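Long-range contacts in inulin fructotransferase (Bacillus sp. snu-7, PDB 2INV), which probably cleaves inulin by intramolecular fructosyl transfer, releasing a cyclic di-fructose anhydride, as a trimeric right-handed parallel beta-helix lyase: residues V75-G86 against R134-C144; D359-H367 against T384-G392. All blocks are in the same frame, centred on the assembly; numbering follows the deposited sequence.

Contact 1: residues V75-G86 against R134-C144. With 2PO (phosphonate), chain G.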
loop_
_atom_site.group_PDB
_atom_site.type_symbol
_atom_site.label_atom_id
_atom_site.label_comp_id
_atom_site.label_asym_id
_atom_site.label_seq_id
_atom_site.Cartn_x
_atom_site.Cartn_y
_atom_site.Cartn_z
ATOM N N VAL A 75 -5.671 -18.510 -20.980
ATOM C CA VAL A 75 -4.545 -17.611 -21.141
ATOM C C VAL A 75 -3.251 -18.380 -21.036
ATOM O O VAL A 75 -2.888 -18.888 -19.977
ATOM C CB VAL A 75 -4.576 -16.490 -20.079
ATOM C CG1 VAL A 75 -3.381 -15.570 -20.256
ATOM C CG2 VAL A 75 -5.878 -15.713 -20.201
ATOM N N ASP A 76 -2.548 -18.460 -22.157
ATOM C CA ASP A 76 -1.291 -19.179 -22.205
ATOM C C ASP A 76 -0.145 -18.371 -22.795
ATOM O O ASP A 76 0.790 -18.932 -23.346
ATOM C CB ASP A 76 -1.479 -20.489 -22.975
ATOM C CG ASP A 76 -1.868 -20.260 -24.417
ATOM O OD1 ASP A 76 -2.460 -19.199 -24.725
ATOM O OD2 ASP A 76 -1.604 -21.147 -25.251
ATOM N N VAL A 77 -0.230 -17.052 -22.709
ATOM C CA VAL A 77 0.862 -16.248 -23.180
ATOM C C VAL A 77 1.350 -15.385 -22.042
ATOM O O VAL A 77 0.562 -14.826 -21.271
ATOM C CB VAL A 77 0.499 -15.405 -24.424
ATOM C CG1 VAL A 77 -0.695 -14.575 -24.201
ATOM C CG2 VAL A 77 1.672 -14.497 -24.752
ATOM N N SER A 78 2.669 -15.316 -21.930
ATOM C CA SER A 78 3.298 -14.537 -20.904
ATOM C C SER A 78 3.195 -13.066 -21.207
ATOM O O SER A 78 3.172 -12.650 -22.370
ATOM C CB SER A 78 4.766 -14.928 -20.771
ATOM O OG SER A 78 4.909 -16.092 -19.965
ATOM N N TYR A 79 3.135 -12.286 -20.135
ATOM C CA TYR A 79 3.061 -10.837 -20.231
ATOM C C TYR A 79 1.766 -10.356 -20.911
ATOM O O TYR A 79 1.763 -9.352 -21.622
ATOM C CB TYR A 79 4.294 -10.302 -20.985
ATOM C CG TYR A 79 5.589 -11.095 -20.778
ATOM C CD1 TYR A 79 6.222 -11.163 -19.529
ATOM C CD2 TYR A 79 6.205 -11.744 -21.855
ATOM C CE1 TYR A 79 7.443 -11.857 -19.374
ATOM C CE2 TYR A 79 7.415 -12.430 -21.702
ATOM C CZ TYR A 79 8.026 -12.482 -20.463
ATOM O OH TYR A 79 9.221 -13.161 -20.333
ATOM N N LEU A 80 0.665 -11.074 -20.696
ATOM C CA LEU A 80 -0.627 -10.690 -21.275
ATOM C C LEU A 80 -1.298 -9.766 -20.269
ATOM O O LEU A 80 -1.357 -10.071 -19.074
ATOM C CB LEU A 80 -1.527 -11.915 -21.504
ATOM C CG LEU A 80 -2.524 -11.886 -22.667
ATOM C CD1 LEU A 80 -3.842 -12.489 -22.194
ATOM C CD2 LEU A 80 -2.739 -10.472 -23.165
ATOM N N THR A 81 -1.774 -8.626 -20.755
ATOM C CA THR A 81 -2.448 -7.657 -19.914
ATOM C C THR A 81 -3.889 -7.488 -20.362
ATOM O O THR A 81 -4.144 -7.131 -21.512
ATOM C CB THR A 81 -1.785 -6.258 -19.989
ATOM O OG1 THR A 81 -0.532 -6.265 -19.290
ATOM C CG2 THR A 81 -2.715 -5.201 -19.369
ATOM N N ILE A 82 -4.824 -7.750 -19.459
ATOM C CA ILE A 82 -6.226 -7.571 -19.774
ATOM C C ILE A 82 -6.654 -6.485 -18.805
ATOM O O ILE A 82 -6.677 -6.689 -17.591
ATOM C CB ILE A 82 -7.026 -8.861 -19.547
ATOM C CG1 ILE A 82 -6.559 -9.933 -20.534
ATOM C CG2 ILE A 82 -8.521 -8.596 -19.738
ATOM C CD1 ILE A 82 -7.155 -11.295 -20.321
ATOM N N ALA A 83 -6.954 -5.316 -19.351
ATOM C CA ALA A 83 -7.331 -4.174 -18.538
ATOM C C ALA A 83 -8.618 -3.485 -18.963
ATOM O O ALA A 83 -8.997 -3.509 -20.139
ATOM C CB ALA A 83 -6.191 -3.174 -18.533
ATOM N N GLY A 84 -9.279 -2.871 -17.983
ATOM C CA GLY A 84 -10.511 -2.153 -18.237
ATOM C C GLY A 84 -10.375 -0.750 -17.688
ATOM O O GLY A 84 -9.257 -0.279 -17.502
ATOM N N PHE A 85 -11.496 -0.081 -17.437
ATOM C CA PHE A 85 -11.462 1.280 -16.910
ATOM C C PHE A 85 -12.092 1.386 -15.523
ATOM O O PHE A 85 -12.207 2.490 -14.983
ATOM C CB PHE A 85 -12.190 2.258 -17.846
ATOM C CG PHE A 85 -11.533 2.443 -19.172
ATOM C CD1 PHE A 85 -11.677 1.485 -20.169
ATOM C CD2 PHE A 85 -10.786 3.589 -19.436
ATOM C CE1 PHE A 85 -11.085 1.670 -21.417
ATOM C CE2 PHE A 85 -10.192 3.779 -20.679
ATOM C CZ PHE A 85 -10.346 2.817 -21.666
ATOM N N GLY A 86 -12.514 0.260 -14.951
ATOM C CA GLY A 86 -13.124 0.311 -13.635
ATOM C C GLY A 86 -13.487 -1.027 -13.025
ATOM O O GLY A 86 -13.753 -1.995 -13.735
ATOM N N ARG A 134 7.966 -20.806 -16.917
ATOM C CA ARG A 134 6.703 -20.689 -16.228
ATOM C C ARG A 134 6.183 -19.398 -16.774
ATOM O O ARG A 134 6.950 -18.526 -17.191
ATOM C CB ARG A 134 6.853 -20.497 -14.736
ATOM C CG ARG A 134 7.505 -21.604 -13.981
ATOM C CD ARG A 134 7.701 -21.100 -12.564
ATOM N NE ARG A 134 8.791 -20.130 -12.486
ATOM C CZ ARG A 134 9.109 -19.453 -11.392
ATOM N NH1 ARG A 134 8.418 -19.627 -10.282
ATOM N NH2 ARG A 134 10.135 -18.625 -11.408
ATOM N N LEU A 135 4.869 -19.269 -16.744
ATOM C CA LEU A 135 4.226 -18.068 -17.217
ATOM C C LEU A 135 4.656 -16.922 -16.334
ATOM O O LEU A 135 4.698 -17.046 -15.106
ATOM C CB LEU A 135 2.720 -18.243 -17.175
ATOM C CG LEU A 135 2.356 -19.092 -18.380
ATOM C CD1 LEU A 135 0.963 -19.654 -18.227
ATOM C CD2 LEU A 135 2.488 -18.230 -19.625
ATOM N N SER A 136 4.962 -15.800 -16.966
ATOM C CA SER A 136 5.419 -14.651 -16.228
ATOM C C SER A 136 4.829 -13.341 -16.708
ATOM O O SER A 136 4.413 -13.205 -17.849
ATOM C CB SER A 136 6.948 -14.596 -16.292
ATOM O OG SER A 136 7.464 -13.642 -15.380
ATOM N N GLY A 137 4.818 -12.379 -15.796
ATOM C CA GLY A 137 4.324 -11.041 -16.073
ATOM C C GLY A 137 2.882 -10.826 -16.493
ATOM O O GLY A 137 2.562 -9.784 -17.066
ATOM N N ILE A 138 1.995 -11.780 -16.228
ATOM C CA ILE A 138 0.599 -11.585 -16.619
ATOM C C ILE A 138 -0.093 -10.622 -15.663
ATOM O O ILE A 138 0.030 -10.736 -14.441
ATOM C CB ILE A 138 -0.165 -12.914 -16.691
ATOM C CG1 ILE A 138 0.470 -13.791 -17.781
ATOM C CG2 ILE A 138 -1.629 -12.653 -17.018
ATOM C CD1 ILE A 138 -0.158 -15.144 -17.937
ATOM N N VAL A 139 -0.818 -9.673 -16.247
ATOM C CA VAL A 139 -1.511 -8.637 -15.502
ATOM C C VAL A 139 -3.015 -8.577 -15.803
ATOM O O VAL A 139 -3.417 -8.508 -16.969
ATOM C CB VAL A 139 -0.873 -7.259 -15.815
ATOM C CG1 VAL A 139 -1.545 -6.178 -14.991
ATOM C CG2 VAL A 139 0.616 -7.313 -15.540
ATOM N N PHE A 140 -3.832 -8.598 -14.748
ATOM C CA PHE A 140 -5.290 -8.513 -14.864
ATOM C C PHE A 140 -5.666 -7.249 -14.116
ATOM O O PHE A 140 -5.489 -7.193 -12.897
ATOM C CB PHE A 140 -5.964 -9.688 -14.162
ATOM C CG PHE A 140 -5.991 -10.954 -14.963
ATOM C CD1 PHE A 140 -6.962 -11.174 -15.937
ATOM C CD2 PHE A 140 -5.056 -11.948 -14.716
ATOM C CE1 PHE A 140 -6.995 -12.369 -16.641
ATOM C CE2 PHE A 140 -5.082 -13.144 -15.417
ATOM C CZ PHE A 140 -6.060 -13.354 -16.384
ATOM N N ARG A 141 -6.195 -6.241 -14.800
ATOM C CA ARG A 141 -6.519 -5.039 -14.062
ATOM C C ARG A 141 -7.670 -4.171 -14.523
ATOM O O ARG A 141 -8.055 -4.137 -15.690
ATOM C CB ARG A 141 -5.276 -4.165 -13.955
ATOM C CG ARG A 141 -4.889 -3.521 -15.258
ATOM C CD ARG A 141 -3.567 -2.805 -15.146
ATOM N NE ARG A 141 -3.627 -1.708 -14.187
ATOM C CZ ARG A 141 -2.582 -0.951 -13.867
ATOM N NH1 ARG A 141 -1.400 -1.178 -14.431
ATOM N NH2 ARG A 141 -2.717 0.032 -12.988
ATOM N N ASP A 142 -8.192 -3.454 -13.542
ATOM C CA ASP A 142 -9.267 -2.503 -13.705
ATOM C C ASP A 142 -10.518 -2.918 -14.469
ATOM O O ASP A 142 -11.030 -2.155 -15.280
ATOM C CB ASP A 142 -8.688 -1.217 -14.292
ATOM C CG ASP A 142 -7.480 -0.721 -13.505
ATOM O OD1 ASP A 142 -7.582 -0.574 -12.268
ATOM O OD2 ASP A 142 -6.422 -0.480 -14.120
ATOM N N PHE A 143 -11.013 -4.127 -14.222
ATOM C CA PHE A 143 -12.263 -4.547 -14.846
ATOM C C PHE A 143 -13.109 -5.352 -13.861
ATOM O O PHE A 143 -12.668 -5.648 -12.753
ATOM C CB PHE A 143 -12.048 -5.254 -16.208
ATOM C CG PHE A 143 -11.505 -6.645 -16.132
ATOM C CD1 PHE A 143 -12.367 -7.737 -16.014
ATOM C CD2 PHE A 143 -10.140 -6.879 -16.283
ATOM C CE1 PHE A 143 -11.867 -9.050 -16.059
ATOM C CE2 PHE A 143 -9.641 -8.175 -16.326
ATOM C CZ PHE A 143 -10.506 -9.255 -16.217
ATOM N N CYS A 144 -14.335 -5.677 -14.256
ATOM C CA CYS A 144 -15.276 -6.359 -13.376
ATOM C C CYS A 144 -15.766 -7.757 -13.754
ATOM O O CYS A 144 -16.226 -7.979 -14.871
ATOM C CB CYS A 144 -16.479 -5.432 -13.184
ATOM S SG CYS A 144 -17.804 -6.055 -12.128
HETATM P P 2PO G . -3.526 2.896 -15.359
HETATM O O1P 2PO G . -2.702 1.884 -16.245
HETATM O O2P 2PO G . -5.064 2.565 -15.580
HETATM O O3P 2PO G . -3.153 4.337 -15.467
HETATM O O HOH W 1 -6.268 -0.360 -16.810
#
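Ile82 meets two phenylalanines of the next coil of the right-handed parallel beta-helix: its CD1 lies 3.8 Å from Phe140 CE1, the two side chains running side by side, while its CG2, anti to the backbone N, packs 3.6 Å from Phe143 CE2. Val75 CG1 touches Ile138 CD1 tip to tip, extending this apolar layer, which Val127 and Met178 of neighbouring strands also join. On the other sheet face, Thr81 OG1 bonds to Phe85 O of the second subunit, and His87 of the second subunit packs on Val139.

Strands 80-84 and 139-141, only 3° from parallel, position these groups through alternating backbone bonds, among them Arg141 N to Ile82 O at 2.9 Å and 172°. Before the strands, Ser136 N donates to Ser78 OG (3.0 Å). The Arg141 side chain rises past Ala83 CB, and its NE forms a salt bridge to Asp142 OD2 at 3.1 Å, approaching from above the carboxylate plane. Phosphonate O1P sits 3.6 Å above one face of the Arg141 guanidinium, offset toward the rim. A water lies within hydrogen-bonding distance of both Gly84 O and Asp142 OD2, its oxygen 2.7 Å from Asp142 OD2.

Contact 2: residues D359-H367 against T384-G392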
loop_
_atom_site.group_PDB
_atom_site.type_symbol
_atom_site.label_atom_id
_atom_site.label_comp_id
_atom_site.label_asym_id
_atom_site.label_seq_id
_atom_site.Cartn_x
_atom_site.Cartn_y
_atom_site.Cartn_z
ATOM N N ASP A 359 5.198 -25.230 19.655
ATOM C CA ASP A 359 6.287 -24.868 20.519
ATOM C C ASP A 359 6.765 -23.441 20.343
ATOM O O ASP A 359 6.827 -22.919 19.222
ATOM C CB ASP A 359 7.445 -25.819 20.256
ATOM C CG ASP A 359 8.629 -25.544 21.135
ATOM O OD1 ASP A 359 8.485 -25.647 22.370
ATOM O OD2 ASP A 359 9.701 -25.220 20.587
ATOM N N ALA A 360 7.089 -22.814 21.470
ATOM C CA ALA A 360 7.637 -21.464 21.478
ATOM C C ALA A 360 6.775 -20.303 20.994
ATOM O O ALA A 360 7.309 -19.225 20.723
ATOM C CB ALA A 360 8.926 -21.465 20.705
ATOM N N ASN A 361 5.463 -20.476 20.899
ATOM C CA ASN A 361 4.674 -19.352 20.441
ATOM C C ASN A 361 4.723 -18.238 21.464
ATOM O O ASN A 361 4.759 -18.488 22.672
ATOM C CB ASN A 361 3.257 -19.795 20.114
ATOM C CG ASN A 361 3.213 -20.666 18.879
ATOM O OD1 ASN A 361 3.397 -20.185 17.756
ATOM N ND2 ASN A 361 2.974 -21.957 19.076
ATOM N N VAL A 362 4.772 -17.008 20.964
ATOM C CA VAL A 362 4.859 -15.835 21.819
ATOM C C VAL A 362 3.671 -14.909 21.600
ATOM O O VAL A 362 3.379 -14.511 20.468
ATOM C CB VAL A 362 6.165 -15.078 21.535
ATOM C CG1 VAL A 362 6.249 -13.823 22.382
ATOM C CG2 VAL A 362 7.355 -15.989 21.815
ATOM N N VAL A 363 2.985 -14.582 22.689
ATOM C CA VAL A 363 1.825 -13.710 22.633
ATOM C C VAL A 363 2.045 -12.523 23.565
ATOM O O VAL A 363 1.965 -12.657 24.786
ATOM C CB VAL A 363 0.563 -14.493 23.035
ATOM C CG1 VAL A 363 -0.640 -13.578 23.052
ATOM C CG2 VAL A 363 0.345 -15.649 22.062
ATOM N N ALA A 364 2.327 -11.363 22.975
ATOM C CA ALA A 364 2.580 -10.156 23.747
ATOM C C ALA A 364 1.830 -8.912 23.278
ATOM O O ALA A 364 1.542 -8.748 22.093
ATOM C CB ALA A 364 4.077 -9.875 23.771
ATOM N N LEU A 365 1.540 -8.038 24.239
ATOM C CA LEU A 365 0.833 -6.779 24.010
ATOM C C LEU A 365 -0.369 -6.887 23.079
ATOM O O LEU A 365 -0.346 -6.403 21.943
ATOM C CB LEU A 365 1.798 -5.715 23.484
ATOM C CG LEU A 365 1.234 -4.292 23.489
ATOM C CD1 LEU A 365 0.769 -3.934 24.894
ATOM C CD2 LEU A 365 2.293 -3.316 23.013
ATOM N N ASN A 366 -1.420 -7.526 23.580
ATOM C CA ASN A 366 -2.668 -7.707 22.851
ATOM C C ASN A 366 -3.782 -7.201 23.759
ATOM O O ASN A 366 -4.040 -7.775 24.824
ATOM C CB ASN A 366 -2.881 -9.190 22.529
ATOM C CG ASN A 366 -1.932 -9.695 21.466
ATOM O OD1 ASN A 366 -2.088 -9.391 20.277
ATOM N ND2 ASN A 366 -0.929 -10.460 21.886
ATOM N N HIS A 367 -4.435 -6.125 23.332
ATOM C CA HIS A 367 -5.510 -5.531 24.107
ATOM C C HIS A 367 -6.866 -6.129 23.750
ATOM O O HIS A 367 -7.288 -6.084 22.591
ATOM C CB HIS A 367 -5.543 -4.017 23.896
ATOM C CG HIS A 367 -6.543 -3.310 24.757
ATOM N ND1 HIS A 367 -7.371 -2.318 24.278
ATOM C CD2 HIS A 367 -6.835 -3.437 26.076
ATOM C CE1 HIS A 367 -8.129 -1.865 25.260
ATOM N NE2 HIS A 367 -7.824 -2.526 26.361
ATOM N N THR A 384 3.938 -26.195 24.238
ATOM C CA THR A 384 5.139 -26.212 25.047
ATOM C C THR A 384 5.919 -24.927 24.863
ATOM O O THR A 384 5.941 -24.334 23.778
ATOM C CB THR A 384 6.097 -27.368 24.681
ATOM O OG1 THR A 384 6.523 -27.230 23.319
ATOM C CG2 THR A 384 5.430 -28.710 24.891
ATOM N N HIS A 385 6.535 -24.503 25.959
ATOM C CA HIS A 385 7.383 -23.327 26.006
ATOM C C HIS A 385 6.812 -22.022 25.421
ATOM O O HIS A 385 7.548 -21.201 24.878
ATOM C CB HIS A 385 8.715 -23.708 25.354
ATOM C CG HIS A 385 9.186 -25.078 25.738
ATOM N ND1 HIS A 385 9.094 -25.563 27.025
ATOM C CD2 HIS A 385 9.712 -26.086 24.997
ATOM C CE1 HIS A 385 9.540 -26.806 27.061
ATOM N NE2 HIS A 385 9.921 -27.146 25.845
ATOM N N SER A 386 5.499 -21.827 25.563
ATOM C CA SER A 386 4.818 -20.620 25.073
ATOM C C SER A 386 5.125 -19.445 25.996
ATOM O O SER A 386 5.551 -19.646 27.136
ATOM C CB SER A 386 3.297 -20.823 25.032
ATOM O OG SER A 386 2.939 -22.005 24.339
ATOM N N LYS A 387 4.913 -18.226 25.503
ATOM C CA LYS A 387 5.162 -17.015 26.289
ATOM C C LYS A 387 3.984 -16.056 26.156
ATOM O O LYS A 387 3.571 -15.726 25.038
ATOM C CB LYS A 387 6.412 -16.277 25.795
ATOM C CG LYS A 387 7.676 -17.105 25.729
ATOM C CD LYS A 387 8.412 -17.118 27.047
ATOM C CE LYS A 387 9.802 -17.707 26.858
ATOM N NZ LYS A 387 10.476 -17.950 28.158
ATOM N N VAL A 388 3.449 -15.593 27.280
ATOM C CA VAL A 388 2.338 -14.653 27.227
ATOM C C VAL A 388 2.665 -13.430 28.071
ATOM O O VAL A 388 2.792 -13.517 29.301
ATOM C CB VAL A 388 1.028 -15.300 27.713
ATOM C CG1 VAL A 388 -0.137 -14.347 27.505
ATOM C CG2 VAL A 388 0.785 -16.597 26.956
ATOM N N LEU A 389 2.812 -12.297 27.385
ATOM C CA LEU A 389 3.152 -11.034 28.028
ATOM C C LEU A 389 2.127 -9.954 27.743
ATOM O O LEU A 389 1.667 -9.799 26.602
ATOM C CB LEU A 389 4.479 -10.492 27.508
ATOM C CG LEU A 389 5.684 -11.379 27.230
ATOM C CD1 LEU A 389 6.792 -10.523 26.629
ATOM C CD2 LEU A 389 6.146 -12.025 28.505
ATOM N N ASP A 390 1.794 -9.187 28.774
ATOM C CA ASP A 390 0.878 -8.070 28.621
ATOM C C ASP A 390 -0.292 -8.323 27.677
ATOM O O ASP A 390 -0.553 -7.534 26.769
ATOM C CB ASP A 390 1.687 -6.861 28.161
ATOM C CG ASP A 390 2.937 -6.667 28.999
ATOM O OD1 ASP A 390 2.857 -6.889 30.228
ATOM O OD2 ASP A 390 3.995 -6.292 28.448
ATOM N N SER A 391 -1.003 -9.422 27.907
ATOM C CA SER A 391 -2.154 -9.765 27.083
ATOM C C SER A 391 -3.335 -10.144 27.971
ATOM O O SER A 391 -4.255 -10.848 27.539
ATOM C CB SER A 391 -1.811 -10.916 26.132
ATOM O OG SER A 391 -0.831 -10.514 25.194
ATOM N N GLY A 392 -3.303 -9.672 29.216
ATOM C CA GLY A 392 -4.385 -9.961 30.143
ATOM C C GLY A 392 -3.918 -10.280 31.552
ATOM O O GLY A 392 -2.741 -10.590 31.779
HETATM O O HOH W 2 3.514 -22.682 21.760
#
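Asp359 and Thr384 make a short side-chain hydrogen bond at the start of both segments, in this contact between neighbouring coils of the beta-helix. Thr384 OG1 donates to Asp359 OD1 over 2.7 Å, meeting it on the anti side and 21° out of the carboxylate plane; with Asp359 CG anti to its own N (chi1 -179°), the carboxylate extends to this hydroxyl. Asp359 OD1 also lies 2.9 Å from His385 CD2, oblique to the ring, with the carboxylate and ring planes 85° apart. With an alanine here in place of Asp359, the Thr384 hydroxyl would probably lose this acceptor and the His385 ring its neighbour at CD2.

Backbone bonds carry the middle. Strands 362-364 and 387-389 run parallel, their axes approaching to 4.6 Å, and Val363 bonds to both sides of Val388: its N reaches Lys387 O at 2.7 Å and its O accepts from Leu389 N at 2.8 Å.

Apolar contacts are fewer. Ala364 CB lies 3.8 Å from Leu389 CB on the face turned to the second subunit, whose Leu365 packs on Ala364. On the other face, Val363 and Val388 both rest on Val377 of strand 375-379.

Polar groups finish both ends. One water accepts from Asn361 N and ND2 and hydrogen-bonds Ser386 OG; Asn361 ND2 also donates to Gly324 O. At the corner, Ser391 OG donates to Leu389 O from the face opposite Leu365 N and accepts a weak bond from Asn366 ND2 (3.3 Å), whose amide also donates to Ile329 O.

The chemistry implies a seam fixed mainly by main-chain bonds, with buried polar side chains satisfied where the coil turns.

Contacts 1 and 2 repeat one parallel pairing of successive coils at two levels of the same beta-helix, on opposite sides of the chain's centre. Their centres are 43 Å apart and their nearest atoms about 28 Å, so they do not touch; strand-to-strand pairing through the intervening coils connects them. Both also reach the second subunit, so both levels contribute to the trimer interface. Their relation to sugar differs: 75-86 with 134-144 includes Arg134, a member of a glycan pocket with Asp193 and Gln216, its side chain about 4 Å from a bound fructose. Neither segment of contact 2 supplies a residue to the observed glycan pockets.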